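Local coordinates for SCARECROW-LIKE protein 7 (PDB 5HYZ) that probably acts as a homodimeric GRAS-family transcription factor in rice development and abiotic stress resistance, and binds DNA in vitro, at residues C87-F92 / Y347-V352; L95-A100 / G121-A126; F207-Y212 / G240-S245; L259-S264 / R366-V371. One frame throughout, in Å; residues are numbered along the deposited sequence.

Contact 1: C87-F92 / Y347-V352; sequences CPYSKF and YKYSLV
The N-terminal end of helix 89-104 meets the start of strand 349-354 through the ring of Tyr349, which Pro88 and Tyr89 both approach. Pro88, the N-cap residue of the helix, reaches tip to tip toward Tyr349 and sets its CG over the centre of the aromatic face. This is a CH-pi contact, with Pro88 CG 3.8 Å from the Tyr349 centroid and 12° off the ring normal. Pro88 CD shifts toward the phenol end, 3.3 Å from Tyr349 CZ. Two parts of the GRAS domain are joined here, the VHIID and SAW regions as predicted from sequence. Tyr89 crosses Tyr349 at about a right angle: the edge of Tyr349 points to the face of Tyr89 in an offset edge-to-face pair, centroids 5.8 Å apart and planes at 82°. The hydroxyl of Tyr89 lies at the edge of the Tyr349 ring, in its plane, with OH 3.6 Å from Tyr349 CE1. That hydroxyl is hydrogen-bonded to Ser268 OG on helix 251-272, which also packs against Tyr349. One turn along, Phe92 and Leu351 slide past each other in opposite directions, and Phe92 CE1 comes 3.5 Å from Leu351 CD1.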
# COMPACT_ATOMS: atom_id res chain seq x y z
N CYS A 87 -3.30 6.05 6.56
CA CYS A 87 -3.20 5.16 7.70
C CYS A 87 -3.49 3.73 7.26
O CYS A 87 -4.16 3.52 6.25
CB CYS A 87 -4.22 5.56 8.77
SG CYS A 87 -3.99 7.28 9.39
N PRO A 88 -3.01 2.75 8.02
CA PRO A 88 -3.16 1.34 7.63
C PRO A 88 -4.41 0.66 8.21
O PRO A 88 -4.55 -0.58 8.04
CB PRO A 88 -1.91 0.70 8.22
CG PRO A 88 -1.64 1.50 9.46
CD PRO A 88 -2.01 2.92 9.10
N TYR A 89 -5.29 1.42 8.85
CA TYR A 89 -6.47 0.86 9.52
C TYR A 89 -7.32 -0.06 8.64
O TYR A 89 -7.54 -1.23 9.01
CB TYR A 89 -7.36 1.99 10.10
CG TYR A 89 -6.59 2.88 11.09
CD1 TYR A 89 -6.01 2.35 12.23
CD2 TYR A 89 -6.44 4.25 10.86
CE1 TYR A 89 -5.27 3.15 13.12
CE2 TYR A 89 -5.71 5.07 11.75
CZ TYR A 89 -5.14 4.52 12.86
OH TYR A 89 -4.43 5.30 13.77
N SER A 90 -7.80 0.43 7.49
CA SER A 90 -8.70 -0.41 6.71
C SER A 90 -7.95 -1.58 6.08
O SER A 90 -8.50 -2.68 5.99
CB SER A 90 -9.45 0.42 5.62
OG SER A 90 -8.53 0.90 4.64
N LYS A 91 -6.70 -1.40 5.68
CA LYS A 91 -6.00 -2.49 5.08
C LYS A 91 -5.75 -3.58 6.12
O LYS A 91 -5.87 -4.78 5.82
CB LYS A 91 -4.66 -2.00 4.44
CG LYS A 91 -4.02 -3.07 3.56
CD LYS A 91 -3.11 -2.51 2.45
CE LYS A 91 -2.64 -3.61 1.46
NZ LYS A 91 -1.16 -3.55 1.11
N PHE A 92 -5.36 -3.16 7.32
CA PHE A 92 -5.17 -4.12 8.42
C PHE A 92 -6.41 -4.97 8.63
O PHE A 92 -6.42 -6.19 8.72
CB PHE A 92 -4.88 -3.38 9.70
CG PHE A 92 -5.01 -4.26 10.93
CD1 PHE A 92 -4.04 -5.23 11.21
CD2 PHE A 92 -6.08 -4.11 11.78
CE1 PHE A 92 -4.19 -6.05 12.33
CE2 PHE A 92 -6.23 -4.96 12.91
CZ PHE A 92 -5.29 -5.90 13.16
N TYR A 347 6.40 6.58 12.88
CA TYR A 347 5.08 5.96 13.11
C TYR A 347 5.12 5.06 14.32
O TYR A 347 6.15 4.50 14.65
CB TYR A 347 4.63 5.18 11.87
CG TYR A 347 4.31 6.07 10.70
CD1 TYR A 347 3.06 6.63 10.56
CD2 TYR A 347 5.26 6.33 9.71
CE1 TYR A 347 2.75 7.43 9.45
CE2 TYR A 347 4.97 7.14 8.61
CZ TYR A 347 3.71 7.67 8.49
OH TYR A 347 3.36 8.45 7.42
N LYS A 348 4.00 4.92 15.02
CA LYS A 348 3.99 4.20 16.28
C LYS A 348 2.98 3.05 16.23
O LYS A 348 2.36 2.74 17.23
CB LYS A 348 3.62 5.13 17.45
CG LYS A 348 4.46 6.44 17.48
CD LYS A 348 5.91 6.11 17.52
CE LYS A 348 6.79 7.38 17.53
NZ LYS A 348 8.22 7.16 17.08
N TYR A 349 2.84 2.42 15.06
CA TYR A 349 1.93 1.27 14.96
C TYR A 349 2.53 0.00 15.49
O TYR A 349 3.73 -0.26 15.31
CB TYR A 349 1.52 1.06 13.50
CG TYR A 349 0.69 2.18 12.96
CD1 TYR A 349 -0.62 2.45 13.46
CD2 TYR A 349 1.17 2.97 11.94
CE1 TYR A 349 -1.39 3.48 12.92
CE2 TYR A 349 0.41 4.00 11.41
CZ TYR A 349 -0.87 4.26 11.94
OH TYR A 349 -1.61 5.29 11.39
N SER A 350 1.71 -0.80 16.15
CA SER A 350 2.13 -2.16 16.53
C SER A 350 0.92 -3.03 16.62
O SER A 350 -0.19 -2.53 16.52
CB SER A 350 2.86 -2.18 17.90
OG SER A 350 1.97 -1.93 18.97
N LEU A 351 1.13 -4.32 16.81
CA LEU A 351 -0.00 -5.25 16.98
C LEU A 351 -0.11 -5.68 18.40
O LEU A 351 0.90 -5.98 19.04
CB LEU A 351 0.17 -6.50 16.08
CG LEU A 351 0.05 -6.43 14.57
CD1 LEU A 351 -1.18 -5.62 14.12
CD2 LEU A 351 1.27 -5.90 13.87
N VAL A 352 -1.32 -5.73 18.92
CA VAL A 352 -1.59 -6.15 20.31
C VAL A 352 -2.63 -7.24 20.35
O VAL A 352 -3.69 -7.12 19.70
CB VAL A 352 -2.09 -4.94 21.13
CG1 VAL A 352 -2.69 -5.38 22.46
CG2 VAL A 352 -0.91 -3.96 21.33

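Contact 2: L95-A100 / G121-A126; sequences LTANQA and GIQWAA
Asn98 and Gln123 carry this contact between helices 89-104 and 122-132, whose short segments here cross at -43° with axes 9.9 Å apart. Asn98 spends both ends of its amide on one partner. Its ND2 donates a hydrogen bond to the backbone O of Gln123 at 2.9 Å, arriving in the carbonyl plane on a lone pair. Its OD1 accepts from Gln123 NE2 at 3.1 Å, but that donor stands above the Asn98 carbonyl plane, 39° out of it. Gln123 gets there on an extended side chain, with CG anti to the backbone N (chi1 -178°). Packing is close round this pair: Gln123 CG comes within 3.2 Å of Asn98 OD1, Ala97 CB rests 3.7 Å from Gln123 NE2, and the indole of Trp124 brings CZ3 to 3.7 Å from Asn98 OD1. This inner side faces strand 202-208, where Asn206 OD1 takes a second bond from Gln123 NE2. The other side is looser and partly open to solvent. There Leu95 only reaches Ala126 with one branch, CD2 lying 4.0 Å from Ala126 CB. Further round helix 122-132, which follows strand 110-118 of the Rossmann-like sheet, Ile122 and Ala125 pack on Asn342 and Trp341 of the second subunit. A backbone carbonyl can only accept, so the nitrogen of the Asn98 amide is the atom expected to face Gln123 O, and both OD1 and ND2 of this buried group find a partner on Gln123.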
# COMPACT_ATOMS: atom_id res chain seq x y z
N LEU A 95 -7.28 -7.28 5.35
CA LEU A 95 -6.39 -8.41 5.16
C LEU A 95 -6.47 -9.42 6.29
O LEU A 95 -6.38 -10.62 6.04
CB LEU A 95 -4.92 -7.94 4.99
CG LEU A 95 -4.76 -7.17 3.68
CD1 LEU A 95 -3.30 -6.88 3.35
CD2 LEU A 95 -5.51 -7.73 2.40
N THR A 96 -6.67 -8.96 7.53
CA THR A 96 -6.74 -9.92 8.61
C THR A 96 -8.07 -10.74 8.54
O THR A 96 -8.07 -11.99 8.69
CB THR A 96 -6.63 -9.20 9.98
OG1 THR A 96 -5.40 -8.47 9.97
CG2 THR A 96 -6.58 -10.20 11.13
N ALA A 97 -9.16 -10.05 8.26
CA ALA A 97 -10.42 -10.74 8.02
C ALA A 97 -10.31 -11.75 6.84
O ALA A 97 -10.78 -12.90 6.93
CB ALA A 97 -11.51 -9.71 7.73
N ASN A 98 -9.67 -11.32 5.74
CA ASN A 98 -9.57 -12.19 4.58
C ASN A 98 -8.79 -13.44 4.88
O ASN A 98 -9.10 -14.52 4.38
CB ASN A 98 -8.89 -11.45 3.40
CG ASN A 98 -9.83 -10.50 2.70
OD1 ASN A 98 -11.01 -10.44 3.04
ND2 ASN A 98 -9.32 -9.77 1.67
N GLN A 99 -7.73 -13.31 5.68
CA GLN A 99 -6.96 -14.50 6.02
C GLN A 99 -7.83 -15.49 6.77
O GLN A 99 -7.78 -16.72 6.50
CB GLN A 99 -5.70 -14.06 6.82
CG GLN A 99 -4.71 -15.20 7.04
CD GLN A 99 -4.13 -15.69 5.69
OE1 GLN A 99 -3.87 -14.88 4.77
NE2 GLN A 99 -3.94 -17.01 5.56
N ALA A 100 -8.64 -14.97 7.70
CA ALA A 100 -9.57 -15.88 8.43
C ALA A 100 -10.62 -16.54 7.51
O ALA A 100 -10.91 -17.73 7.67
CB ALA A 100 -10.30 -15.13 9.52
N GLY A 121 -14.79 -2.04 -3.48
CA GLY A 121 -14.62 -3.48 -3.54
C GLY A 121 -13.29 -4.06 -3.08
O GLY A 121 -13.06 -5.25 -3.22
N ILE A 122 -12.42 -3.23 -2.52
CA ILE A 122 -11.00 -3.71 -2.46
C ILE A 122 -10.80 -4.91 -1.55
O ILE A 122 -9.98 -5.79 -1.87
CB ILE A 122 -10.07 -2.54 -2.08
CG1 ILE A 122 -8.60 -2.96 -2.41
CG2 ILE A 122 -10.25 -2.19 -0.64
CD1 ILE A 122 -7.55 -1.83 -2.29
N GLN A 123 -11.58 -5.02 -0.45
CA GLN A 123 -11.43 -6.24 0.36
C GLN A 123 -11.66 -7.49 -0.48
O GLN A 123 -10.99 -8.52 -0.35
CB GLN A 123 -12.44 -6.23 1.55
CG GLN A 123 -12.24 -7.51 2.46
CD GLN A 123 -13.06 -7.48 3.79
OE1 GLN A 123 -13.86 -6.55 4.05
NE2 GLN A 123 -12.89 -8.51 4.57
N TRP A 124 -12.69 -7.43 -1.34
CA TRP A 124 -13.02 -8.63 -2.08
C TRP A 124 -12.14 -8.85 -3.27
O TRP A 124 -11.95 -10.00 -3.66
CB TRP A 124 -14.54 -8.57 -2.50
CG TRP A 124 -15.34 -8.34 -1.24
CD1 TRP A 124 -16.25 -7.34 -1.01
CD2 TRP A 124 -15.20 -9.06 0.03
NE1 TRP A 124 -16.71 -7.40 0.29
CE2 TRP A 124 -16.09 -8.43 0.94
CE3 TRP A 124 -14.43 -10.16 0.46
CZ2 TRP A 124 -16.22 -8.84 2.28
CZ3 TRP A 124 -14.52 -10.57 1.83
CH2 TRP A 124 -15.44 -9.90 2.72
N ALA A 125 -11.59 -7.80 -3.83
CA ALA A 125 -10.59 -8.01 -4.88
C ALA A 125 -9.36 -8.72 -4.28
O ALA A 125 -8.85 -9.70 -4.84
CB ALA A 125 -10.19 -6.68 -5.50
N ALA A 126 -8.98 -8.29 -3.07
CA ALA A 126 -7.87 -8.96 -2.39
C ALA A 126 -8.20 -10.42 -2.09
O ALA A 126 -7.35 -11.35 -2.24
CB ALA A 126 -7.50 -8.15 -1.10

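Contact 3: F207-Y212 / G240-S245; sequences FMLQLY and GEYEVS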
# COMPACT_ATOMS: atom_id res chain seq x y z
N PHE A 207 -18.41 -8.35 8.98
CA PHE A 207 -18.85 -7.10 9.56
C PHE A 207 -17.63 -6.19 9.79
O PHE A 207 -17.03 -6.23 10.87
CB PHE A 207 -19.47 -7.33 10.91
CG PHE A 207 -20.80 -8.08 10.87
CD1 PHE A 207 -21.97 -7.40 10.53
CD2 PHE A 207 -20.85 -9.45 11.18
CE1 PHE A 207 -23.19 -8.07 10.55
CE2 PHE A 207 -22.09 -10.13 11.20
CZ PHE A 207 -23.26 -9.42 10.88
N MSE A 208 -17.27 -5.36 8.83
CA MSE A 208 -16.06 -4.53 9.04
C MSE A 208 -16.51 -3.09 9.30
O MSE A 208 -17.11 -2.40 8.42
CB MSE A 208 -15.08 -4.53 7.84
CG MSE A 208 -14.70 -5.91 7.41
SE MSE A 208 -13.14 -6.20 8.80
CE MSE A 208 -12.88 -4.03 8.58
N LEU A 209 -16.29 -2.63 10.52
CA LEU A 209 -16.67 -1.27 10.94
C LEU A 209 -18.14 -0.98 10.60
O LEU A 209 -18.46 0.00 9.93
CB LEU A 209 -15.75 -0.24 10.28
CG LEU A 209 -14.26 -0.44 10.62
CD1 LEU A 209 -13.40 0.69 10.01
CD2 LEU A 209 -14.07 -0.53 12.16
N GLN A 210 -19.02 -1.87 11.03
CA GLN A 210 -20.40 -1.76 10.61
C GLN A 210 -21.31 -1.97 11.80
O GLN A 210 -22.28 -1.24 11.98
CB GLN A 210 -20.70 -2.82 9.54
CG GLN A 210 -22.24 -2.94 9.21
CD GLN A 210 -22.73 -1.70 8.60
OE1 GLN A 210 -21.98 -1.01 7.92
NE2 GLN A 210 -23.99 -1.35 8.87
N LEU A 211 -21.02 -3.00 12.61
CA LEU A 211 -21.97 -3.45 13.60
C LEU A 211 -22.14 -2.41 14.68
O LEU A 211 -23.23 -2.33 15.30
CB LEU A 211 -21.51 -4.79 14.17
CG LEU A 211 -22.45 -5.86 14.58
CD1 LEU A 211 -23.57 -6.03 13.49
CD2 LEU A 211 -21.64 -7.16 14.88
N TYR A 212 -21.12 -1.56 14.89
CA TYR A 212 -21.28 -0.59 15.98
C TYR A 212 -22.47 0.36 15.70
O TYR A 212 -23.07 0.93 16.62
CB TYR A 212 -20.03 0.23 16.18
CG TYR A 212 -19.75 1.26 15.08
CD1 TYR A 212 -19.09 0.89 13.90
CD2 TYR A 212 -20.12 2.61 15.26
CE1 TYR A 212 -18.83 1.86 12.90
CE2 TYR A 212 -19.84 3.56 14.28
CZ TYR A 212 -19.21 3.19 13.11
OH TYR A 212 -18.94 4.15 12.15
N GLY A 240 -14.71 -6.56 12.55
CA GLY A 240 -13.67 -5.56 12.74
C GLY A 240 -14.30 -4.34 13.38
O GLY A 240 -15.26 -3.80 12.84
N GLU A 241 -13.76 -3.85 14.50
CA GLU A 241 -14.49 -2.84 15.26
C GLU A 241 -13.50 -1.85 15.87
O GLU A 241 -12.35 -2.17 16.10
CB GLU A 241 -15.35 -3.49 16.34
CG GLU A 241 -16.81 -3.82 15.92
CD GLU A 241 -17.55 -2.57 15.42
OE1 GLU A 241 -17.20 -1.47 15.90
OE2 GLU A 241 -18.42 -2.65 14.53
N TYR A 242 -13.98 -0.64 16.11
CA TYR A 242 -13.20 0.37 16.86
C TYR A 242 -13.06 -0.05 18.32
O TYR A 242 -14.04 -0.46 18.96
CB TYR A 242 -13.90 1.73 16.77
CG TYR A 242 -14.08 2.23 15.34
CD1 TYR A 242 -12.99 2.62 14.59
CD2 TYR A 242 -15.35 2.30 14.76
CE1 TYR A 242 -13.13 3.11 13.27
CE2 TYR A 242 -15.52 2.78 13.45
CZ TYR A 242 -14.40 3.20 12.72
OH TYR A 242 -14.58 3.66 11.44
N GLU A 243 -11.87 0.09 18.87
CA GLU A 243 -11.62 -0.47 20.19
C GLU A 243 -11.81 0.62 21.22
O GLU A 243 -10.82 1.19 21.70
CB GLU A 243 -10.19 -1.05 20.24
CG GLU A 243 -9.82 -1.76 21.53
CD GLU A 243 -10.74 -2.91 21.82
OE1 GLU A 243 -11.00 -3.74 20.91
OE2 GLU A 243 -11.20 -3.00 22.97
N VAL A 244 -13.08 0.93 21.55
CA VAL A 244 -13.29 2.04 22.53
C VAL A 244 -14.65 1.81 23.14
O VAL A 244 -15.57 1.41 22.43
CB VAL A 244 -13.15 3.45 21.87
CG1 VAL A 244 -14.19 3.64 20.77
CG2 VAL A 244 -13.25 4.55 22.98
N SER A 245 -14.76 1.96 24.48
CA SER A 245 -15.99 1.62 25.17
C SER A 245 -16.89 2.87 25.28
O SER A 245 -16.72 3.70 26.19
CB SER A 245 -15.66 1.06 26.59
OG SER A 245 -16.88 0.66 27.21
O HOH W 1 -18.44 -4.27 12.51
O HOH W 2 -17.18 3.55 10.14
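A bend at chi2 (-56°) brings the carboxylate of Glu241 round to the backbone of Tyr212, whose own CG stands between its backbone N and carbonyl carbon (chi1 72°). The two tyrosines, Tyr212 and Tyr242, form an edge-to-face pair, the edge of Tyr242 directed at the face of Tyr212, with centroids 5.2 Å apart. Leu209 works on Tyr242 too: its CD2 lies over the centre of the ring, 3.7 Å from the Tyr242 centroid, a CH-pi contact. Water 2 joins the two phenol groups, hydrogen-bonded to Tyr212 OH and Tyr242 OH. These side chains lie at the ends of the parallel strands 202-208 and 236-242 of a beta-alpha-beta unit whose connecting helix is 220-231. Gly240 holds both ends of the bridge, its N donating to Phe207 O at 2.9 Å and its O accepting from Leu209 N at 2.8 Å. Past that point segment 207-212 leaves the sheet, Leu209 taking up left-handed backbone angles. Glu241 OE2 then accepts from Tyr212 N at 2.9 Å, the donor coming from above the carboxylate plane. Water 1 accepts from Leu211 N and sits 2.6 Å from Glu241 OE2. OE1 receives a weak bond from Tyr242 N. With backbone N-H groups and a water gathered round it, this buried carboxylate is probably ionised: these donors would stabilise a negative charge on Glu241, tying it to the loop after strand 202-208.

Contact 4: L259-S264 / R366-V371; sequences LSYYRS and RPLLTV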
# COMPACT_ATOMS: atom_id res chain seq x y z
N LEU A 259 -11.73 10.50 24.71
CA LEU A 259 -10.59 11.42 24.60
C LEU A 259 -9.29 10.67 24.38
O LEU A 259 -8.48 11.03 23.54
CB LEU A 259 -10.47 12.31 25.84
CG LEU A 259 -9.49 13.47 25.66
CD1 LEU A 259 -10.03 14.49 24.64
CD2 LEU A 259 -9.25 14.10 27.01
N SER A 260 -9.10 9.57 25.10
CA SER A 260 -7.88 8.79 24.92
C SER A 260 -7.79 8.11 23.52
O SER A 260 -6.76 8.15 22.81
CB SER A 260 -7.80 7.72 26.02
OG SER A 260 -6.82 6.79 25.65
N TYR A 261 -8.91 7.52 23.12
CA TYR A 261 -9.02 6.91 21.79
C TYR A 261 -8.74 7.91 20.64
O TYR A 261 -7.88 7.70 19.73
CB TYR A 261 -10.41 6.29 21.68
CG TYR A 261 -10.77 5.76 20.32
CD1 TYR A 261 -10.23 4.56 19.81
CD2 TYR A 261 -11.68 6.43 19.56
CE1 TYR A 261 -10.61 4.13 18.53
CE2 TYR A 261 -12.06 5.98 18.32
CZ TYR A 261 -11.52 4.85 17.82
OH TYR A 261 -12.01 4.55 16.56
N TYR A 262 -9.46 9.03 20.66
CA TYR A 262 -9.27 10.01 19.59
C TYR A 262 -7.90 10.69 19.68
O TYR A 262 -7.35 11.10 18.66
CB TYR A 262 -10.44 11.03 19.61
CG TYR A 262 -11.64 10.43 18.89
CD1 TYR A 262 -11.63 10.27 17.51
CD2 TYR A 262 -12.73 9.94 19.62
CE1 TYR A 262 -12.68 9.65 16.87
CE2 TYR A 262 -13.78 9.36 18.99
CZ TYR A 262 -13.74 9.20 17.59
OH TYR A 262 -14.76 8.58 16.94
N ARG A 263 -7.31 10.78 20.87
CA ARG A 263 -5.93 11.31 20.94
C ARG A 263 -4.99 10.45 20.09
O ARG A 263 -4.23 10.97 19.28
CB ARG A 263 -5.42 11.34 22.39
CG ARG A 263 -4.08 12.08 22.50
CD ARG A 263 -3.35 11.87 23.82
NE ARG A 263 -2.85 10.50 23.96
CZ ARG A 263 -2.18 10.05 25.02
NH1 ARG A 263 -1.90 10.85 26.06
NH2 ARG A 263 -1.79 8.77 25.05
N SER A 264 -5.10 9.13 20.24
CA SER A 264 -4.28 8.25 19.37
C SER A 264 -4.57 8.44 17.88
O SER A 264 -3.62 8.58 17.08
CB SER A 264 -4.47 6.77 19.76
OG SER A 264 -4.25 6.62 21.14
N ARG A 366 -1.65 1.48 22.33
CA ARG A 366 -3.07 1.58 22.62
C ARG A 366 -3.86 0.99 21.43
O ARG A 366 -3.81 1.54 20.36
CB ARG A 366 -3.43 3.07 22.85
CG ARG A 366 -4.86 3.64 22.53
CD ARG A 366 -6.00 2.76 22.94
NE ARG A 366 -7.30 3.41 23.13
CZ ARG A 366 -8.42 2.69 23.21
NH1 ARG A 366 -8.32 1.35 23.08
NH2 ARG A 366 -9.61 3.24 23.43
N PRO A 367 -4.59 -0.09 21.67
CA PRO A 367 -5.36 -0.78 20.62
C PRO A 367 -6.37 0.18 20.02
O PRO A 367 -7.06 0.84 20.81
CB PRO A 367 -6.07 -1.92 21.39
CG PRO A 367 -5.28 -2.10 22.63
CD PRO A 367 -4.61 -0.81 22.96
N LEU A 368 -6.49 0.25 18.69
CA LEU A 368 -7.44 1.16 18.08
C LEU A 368 -8.46 0.44 17.22
O LEU A 368 -9.64 0.84 17.19
CB LEU A 368 -6.74 2.18 17.19
CG LEU A 368 -5.84 3.18 17.91
CD1 LEU A 368 -5.29 4.17 16.92
CD2 LEU A 368 -6.60 3.91 19.08
N LEU A 369 -8.00 -0.58 16.51
CA LEU A 369 -8.94 -1.28 15.52
C LEU A 369 -8.73 -2.76 15.72
O LEU A 369 -7.60 -3.26 15.57
CB LEU A 369 -8.62 -0.90 14.08
CG LEU A 369 -9.79 -1.12 13.11
CD1 LEU A 369 -9.41 -0.53 11.77
CD2 LEU A 369 -10.09 -2.56 12.90
N THR A 370 -9.76 -3.48 16.10
CA THR A 370 -9.63 -4.89 16.49
C THR A 370 -10.36 -5.82 15.54
O THR A 370 -11.50 -5.55 15.16
CB THR A 370 -10.18 -5.01 17.91
OG1 THR A 370 -9.46 -4.04 18.70
CG2 THR A 370 -10.01 -6.37 18.49
N VAL A 371 -9.73 -6.94 15.20
CA VAL A 371 -10.33 -7.89 14.27
C VAL A 371 -10.43 -9.22 14.99
O VAL A 371 -9.54 -9.60 15.77
CB VAL A 371 -9.48 -8.04 12.99
CG1 VAL A 371 -10.05 -9.19 12.09
CG2 VAL A 371 -9.61 -6.72 12.16
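Helix 259-264 crosses strand 366-368 almost perpendicularly, at -82° with the axes 9.2 Å apart, and Tyr261 and Ser264 meet Arg366 and Leu368. The strand is interrupted just beyond: Leu368 and Leu369 both face Leu361 of strand 358-363 in a classic beta bulge, and the chain turns a corner at Leu369. Through this crossing helix 251-272 packs on the sheet. Arg366 lies against the helix with both its aliphatic and its charged parts. Near the backbone, Arg366 CG is 3.3 Å from Ser264 OG; its chain then bends at chi2 (42°) and carries on toward Tyr261. There the guanidinium crosses the tyrosine side chain at about a right angle, the two planes 69° apart, and presents one face to Tyr261 CD1. Its closest approach is made by Arg366 NH2, 3.6 Å from Tyr261 CB, so this is packing against the root of the side chain. Arg366 NH1 has a weak hydrogen bond to Glu243 O. Leu368 CD2 touches both helix neighbours, 3.6 Å from Ser264 CB and 3.8 Å from Tyr261 CD1, while CD1 also approaches Ser264 CB. Trp363 of the neighbouring strand packs on both Ser264 and Leu368. The backbone takes part as well, with Leu368 O at the edge of the Tyr261 ring, near its plane and 3.7 Å from Tyr261 CE1.

In the fold
All four contacts are largely buried. Contact 3, its centre about 4 Å from the centre of the chain and the closest of the four to it, unites two parallel strands by backbone bonds. Contacts 1 and 2 share helix 89-104: its first turn rests on aromatic and aliphatic groups, while further along, near the second subunit, the Asn98 amide bonds to side chain and backbone of Gln123. Contact 4 sets a helix on strand 366-374 and meets contact 3 where Glu243 joins Thr370 and Leu368. Tyr89 and Phe92 of contact 1 pack on Leu368, Leu369 and Val371 of contact 4. Hydrogen bonds cross contacts 2 and 3, with ring packing added in contact 3; contacts 1 and 4 rest on packing, in contact 4 including a guanidinium.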